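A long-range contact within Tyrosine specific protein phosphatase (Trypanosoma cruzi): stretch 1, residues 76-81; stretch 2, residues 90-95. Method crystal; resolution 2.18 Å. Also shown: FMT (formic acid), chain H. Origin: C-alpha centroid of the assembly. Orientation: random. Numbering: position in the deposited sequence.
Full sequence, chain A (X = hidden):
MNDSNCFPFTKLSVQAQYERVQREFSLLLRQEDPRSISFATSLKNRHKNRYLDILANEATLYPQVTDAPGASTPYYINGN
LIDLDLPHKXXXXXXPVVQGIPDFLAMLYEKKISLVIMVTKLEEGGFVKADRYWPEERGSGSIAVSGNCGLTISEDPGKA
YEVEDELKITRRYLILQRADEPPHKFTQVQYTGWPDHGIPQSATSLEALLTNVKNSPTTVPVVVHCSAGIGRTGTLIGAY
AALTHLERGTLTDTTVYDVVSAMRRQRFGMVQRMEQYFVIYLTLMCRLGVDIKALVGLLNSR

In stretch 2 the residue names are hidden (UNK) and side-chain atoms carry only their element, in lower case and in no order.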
ATOM      1  N   TYR A  76      -9.864   0.294  -4.806  1.00 60.92           N
ATOM      2  CA  TYR A  76      -9.908   1.297  -5.849  1.00 48.11           C
ATOM      3  C   TYR A  76      -8.566   1.369  -6.545  1.00 46.76           C
ATOM      4  O   TYR A  76      -7.513   1.532  -5.903  1.00 41.92           O
ATOM      5  CB  TYR A  76     -10.290   2.672  -5.281  1.00 49.33           C
ATOM      6  CG  TYR A  76     -10.083   3.816  -6.260  1.00 44.71           C
ATOM      7  CD1 TYR A  76     -11.071   4.158  -7.171  1.00 40.85           C
ATOM      8  CD2 TYR A  76      -8.908   4.562  -6.257  1.00 39.55           C
ATOM      9  CE1 TYR A  76     -10.891   5.196  -8.062  1.00 36.33           C
ATOM     10  CE2 TYR A  76      -8.723   5.609  -7.148  1.00 39.50           C
ATOM     11  CZ  TYR A  76      -9.719   5.917  -8.044  1.00 42.21           C
ATOM     12  OH  TYR A  76      -9.543   6.951  -8.928  1.00 46.24           O
ATOM     13  N   ILE A  77      -8.605   1.213  -7.861  1.00 39.71           N
ATOM     14  CA  ILE A  77      -7.504   1.634  -8.679  1.00 36.82           C
ATOM     15  C   ILE A  77      -8.058   2.712  -9.615  1.00 47.30           C
ATOM     16  O   ILE A  77      -9.211   2.631 -10.064  1.00 49.66           O
ATOM     17  CB  ILE A  77      -6.845   0.462  -9.431  1.00 47.48           C
ATOM     18  CG1 ILE A  77      -7.719  -0.017 -10.586  1.00 39.86           C
ATOM     19  CG2 ILE A  77      -6.531  -0.699  -8.449  1.00 35.64           C
ATOM     20  CD1 ILE A  77      -6.925  -0.714 -11.693  1.00 43.95           C
ATOM     21  N   ASN A  78      -7.269   3.755  -9.850  1.00 42.22           N
ATOM     22  CA  ASN A  78      -7.632   4.767 -10.840  1.00 46.52           C
ATOM     23  C   ASN A  78      -7.383   4.135 -12.210  1.00 49.18           C
ATOM     24  O   ASN A  78      -6.297   4.285 -12.785  1.00 51.05           O
ATOM     25  CB  ASN A  78      -6.763   6.008 -10.634  1.00 37.93           C
ATOM     26  CG  ASN A  78      -7.125   7.156 -11.551  1.00 45.66           C
ATOM     27  OD1 ASN A  78      -7.453   6.965 -12.723  1.00 56.11           O
ATOM     28  ND2 ASN A  78      -7.037   8.369 -11.021  1.00 42.20           N
ATOM     29  N   GLY A  79      -8.364   3.384 -12.711  1.00 34.37           N
ATOM     30  CA  GLY A  79      -8.157   2.633 -13.941  1.00 40.15           C
ATOM     31  C   GLY A  79      -9.430   2.294 -14.685  1.00 43.23           C
ATOM     32  O   GLY A  79     -10.518   2.278 -14.104  1.00 46.06           O
ATOM     33  N   ASN A  80      -9.298   2.019 -15.981  1.00 38.19           N
ATOM     34  CA  ASN A  80     -10.458   1.703 -16.805  1.00 33.80           C
ATOM     35  C   ASN A  80     -10.208   0.504 -17.701  1.00 39.88           C
ATOM     36  O   ASN A  80      -9.072   0.264 -18.137  1.00 41.93           O
ATOM     37  CB  ASN A  80     -10.841   2.898 -17.675  1.00 41.68           C
ATOM     38  CG  ASN A  80     -11.239   4.112 -16.859  1.00 45.69           C
ATOM     39  OD1 ASN A  80     -10.391   4.932 -16.496  1.00 43.61           O
ATOM     40  ND2 ASN A  80     -12.540   4.242 -16.577  1.00 36.17           N
ATOM     41  N   LEU A  81     -11.275  -0.239 -17.976  1.00 43.37           N
ATOM     42  CA  LEU A  81     -11.224  -1.374 -18.894  1.00 48.42           C
ATOM     43  C   LEU A  81     -11.208  -0.853 -20.329  1.00 43.34           C
ATOM     44  O   LEU A  81     -12.133  -0.179 -20.747  1.00 39.04           O
ATOM     45  CB  LEU A  81     -12.459  -2.265 -18.704  1.00 44.11           C
ATOM     46  CG  LEU A  81     -12.469  -3.585 -19.478  1.00 44.09           C
ATOM     47  CD1 LEU A  81     -11.284  -4.422 -19.071  1.00 41.94           C
ATOM     48  CD2 LEU A  81     -13.768  -4.384 -19.283  1.00 46.89           C
ATOM     49  N   UNK A  90      -7.618  -4.442 -22.041  1.00 34.85           N
ATOM     50  CA  UNK A  90      -6.555  -3.871 -21.244  1.00 38.05           C
ATOM     51  C   UNK A  90      -7.140  -3.164 -20.041  1.00 40.87           C
ATOM     52  O   UNK A  90      -8.294  -2.730 -20.068  1.00 38.37           O
ATOM     53  c   UNK A  90      -3.677  -4.908 -25.297  1.00 45.59           C
ATOM     54  c   UNK A  90      -3.047  -4.711 -24.070  1.00 38.88           C
ATOM     55  c   UNK A  90      -5.022  -3.581 -23.228  1.00 38.82           C
ATOM     56  c   UNK A  90      -4.979  -4.448 -25.490  1.00 41.77           C
ATOM     57  c   UNK A  90      -5.749  -2.901 -22.107  1.00 34.97           C
ATOM     58  c   UNK A  90      -5.649  -3.794 -24.457  1.00 34.37           C
ATOM     59  c   UNK A  90      -3.724  -4.056 -23.042  1.00 32.94           C
ATOM     60  N   UNK A  91      -6.355  -3.083 -18.974  1.00 36.06           N
ATOM     61  CA  UNK A  91      -6.676  -2.177 -17.887  1.00 41.33           C
ATOM     62  C   UNK A  91      -5.651  -1.057 -17.920  1.00 39.65           C
ATOM     63  O   UNK A  91      -4.469  -1.265 -17.619  1.00 34.64           O
ATOM     64  c   UNK A  91      -6.676  -2.883 -16.516  1.00 41.16           C
ATOM     65  c   UNK A  91      -7.737  -3.986 -16.493  1.00 40.60           C
ATOM     66  c   UNK A  91      -6.958  -1.881 -15.417  1.00 39.22           C
ATOM     67  N   UNK A  92      -6.095   0.127 -18.331  1.00 31.98           N
ATOM     68  CA  UNK A  92      -5.211   1.288 -18.336  1.00 35.74           C
ATOM     69  C   UNK A  92      -5.369   1.973 -16.985  1.00 35.46           C
ATOM     70  O   UNK A  92      -6.477   2.358 -16.615  1.00 33.68           O
ATOM     71  c   UNK A  92      -5.578   2.253 -19.481  1.00 27.55           C
ATOM     72  N   UNK A  93      -4.281   2.137 -16.239  1.00 30.49           N
ATOM     73  CA  UNK A  93      -4.417   2.729 -14.913  1.00 32.54           C
ATOM     74  C   UNK A  93      -3.186   3.502 -14.537  1.00 31.83           C
ATOM     75  O   UNK A  93      -2.167   3.424 -15.227  1.00 34.74           O
ATOM     76  c   UNK A  93      -4.710   1.646 -13.865  1.00 36.51           C
ATOM     77  s   UNK A  93      -3.402   0.404 -13.741  1.00 42.91           S
ATOM     78  N   UNK A  94      -3.283   4.276 -13.463  1.00 32.59           N
ATOM     79  CA  UNK A  94      -2.143   5.062 -12.986  1.00 31.62           C
ATOM     80  C   UNK A  94      -1.180   4.119 -12.276  1.00 26.64           C
ATOM     81  O   UNK A  94      -1.522   2.951 -11.996  1.00 27.95           O
ATOM     82  c   UNK A  94      -3.563   6.465  -9.615  1.00 41.08           C
ATOM     83  o   UNK A  94      -3.595   7.680  -9.829  1.00 38.93           O
ATOM     84  c   UNK A  94      -3.178   5.471 -10.705  1.00 38.45           C
ATOM     85  n   UNK A  94      -3.864   5.940  -8.435  1.00 33.98           N
ATOM     86  c   UNK A  94      -2.622   6.120 -11.979  1.00 28.72           C
ATOM     87  N   UNK A  95       0.029   4.599 -12.011  1.00 31.71           N
ATOM     88  CA  UNK A  95       0.927   3.913 -11.080  1.00 33.22           C
ATOM     89  C   UNK A  95       0.324   4.162  -9.692  1.00 26.77           C
ATOM     90  O   UNK A  95       0.177   5.320  -9.275  1.00 29.21           O
ATOM     91  c   UNK A  95       2.361   4.500 -11.173  1.00 19.44           C
TER
HETATM   92  C   FMT H1306      -3.750   2.380  -9.314  1.00 68.43           C
HETATM   93  O1  FMT H1306      -4.665   3.135  -8.956  1.00 61.87           O
HETATM   94  O2  FMT H1306      -3.642   1.858 -10.435  1.00 57.81           O

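Position 90 carries seven side-chain carbons: one carbon, then a ring of six. No heteroatom sits on the ring. The nearest side-chain atom, CB, is 6.1 Å from O of N80, and the ring leads away from stretch 1. The backbone does the touching: O of position 90 lies 3.4 Å from CA of L81, a CA-H...O contact. This is phenylalanine, F90.

Position 91 has three side-chain carbons, with the first carrying the other two. One outer carbon packs 3.9 Å from CD1 of I77, and the other lies 4.4 Å from CD1 of L81. The CA of position 91 also sits 3.4 Å from O of N80. A branch at CB with only carbon is valine, V91. Its chi1 is t.

Position 92 shows a single side-chain carbon. This CB is on the same sheet face as the side chain of N80. The backbone is the main link here. N of N80 donates to O of position 92 at 2.9 Å, and N of position 92 donates to O of N80 at 3.0 Å. The lone carbon makes it alanine, A92.

Position 93 has one carbon followed by one sulfur. Its CB lies 3.9 Å from CD1 of I77 and 3.6 Å from CA of G79. An ideal CB on G79 would fall 2.7 Å from CB of position 93, a clash; glycine leaves that space free. The carbon and sulfur are the side chain of cysteine, C93. Its chi1 is p.

Position 94 has three carbons, the third carrying one oxygen and one nitrogen. The third carbon lies 3.4 Å from CB of N78. N of position 94 donates to O of N78 at 3.1 Å. This is a carboxamide on a two-carbon stem: glutamine, Q94.

Position 95 has one side-chain carbon. That carbon points away and does not contact stretch 1. It is alanine, A95.

The contact is an antiparallel strand pairing, 79-81 against 90-93. N80 and A92 form the hydrogen-bonded pair. G79 with C93 and L81 with V91 are the non-hydrogen-bonded pairs flanking it, and G79 brings its CA to 3.9 Å from CA of C93. The bond from N of Q94 to O of N78 extends the link beyond the strands. I77 adds apolar packing against V91 and C93. A formic acid, probably from the crystallisation liquor, bridges the loop ends: its O1 accepts from N of N78 at 2.8 Å and from NE2 of Q94 at 3.0 Å. Together the stretches bury 393 Å².

Stretch 2, residues 90-95: FVACQA
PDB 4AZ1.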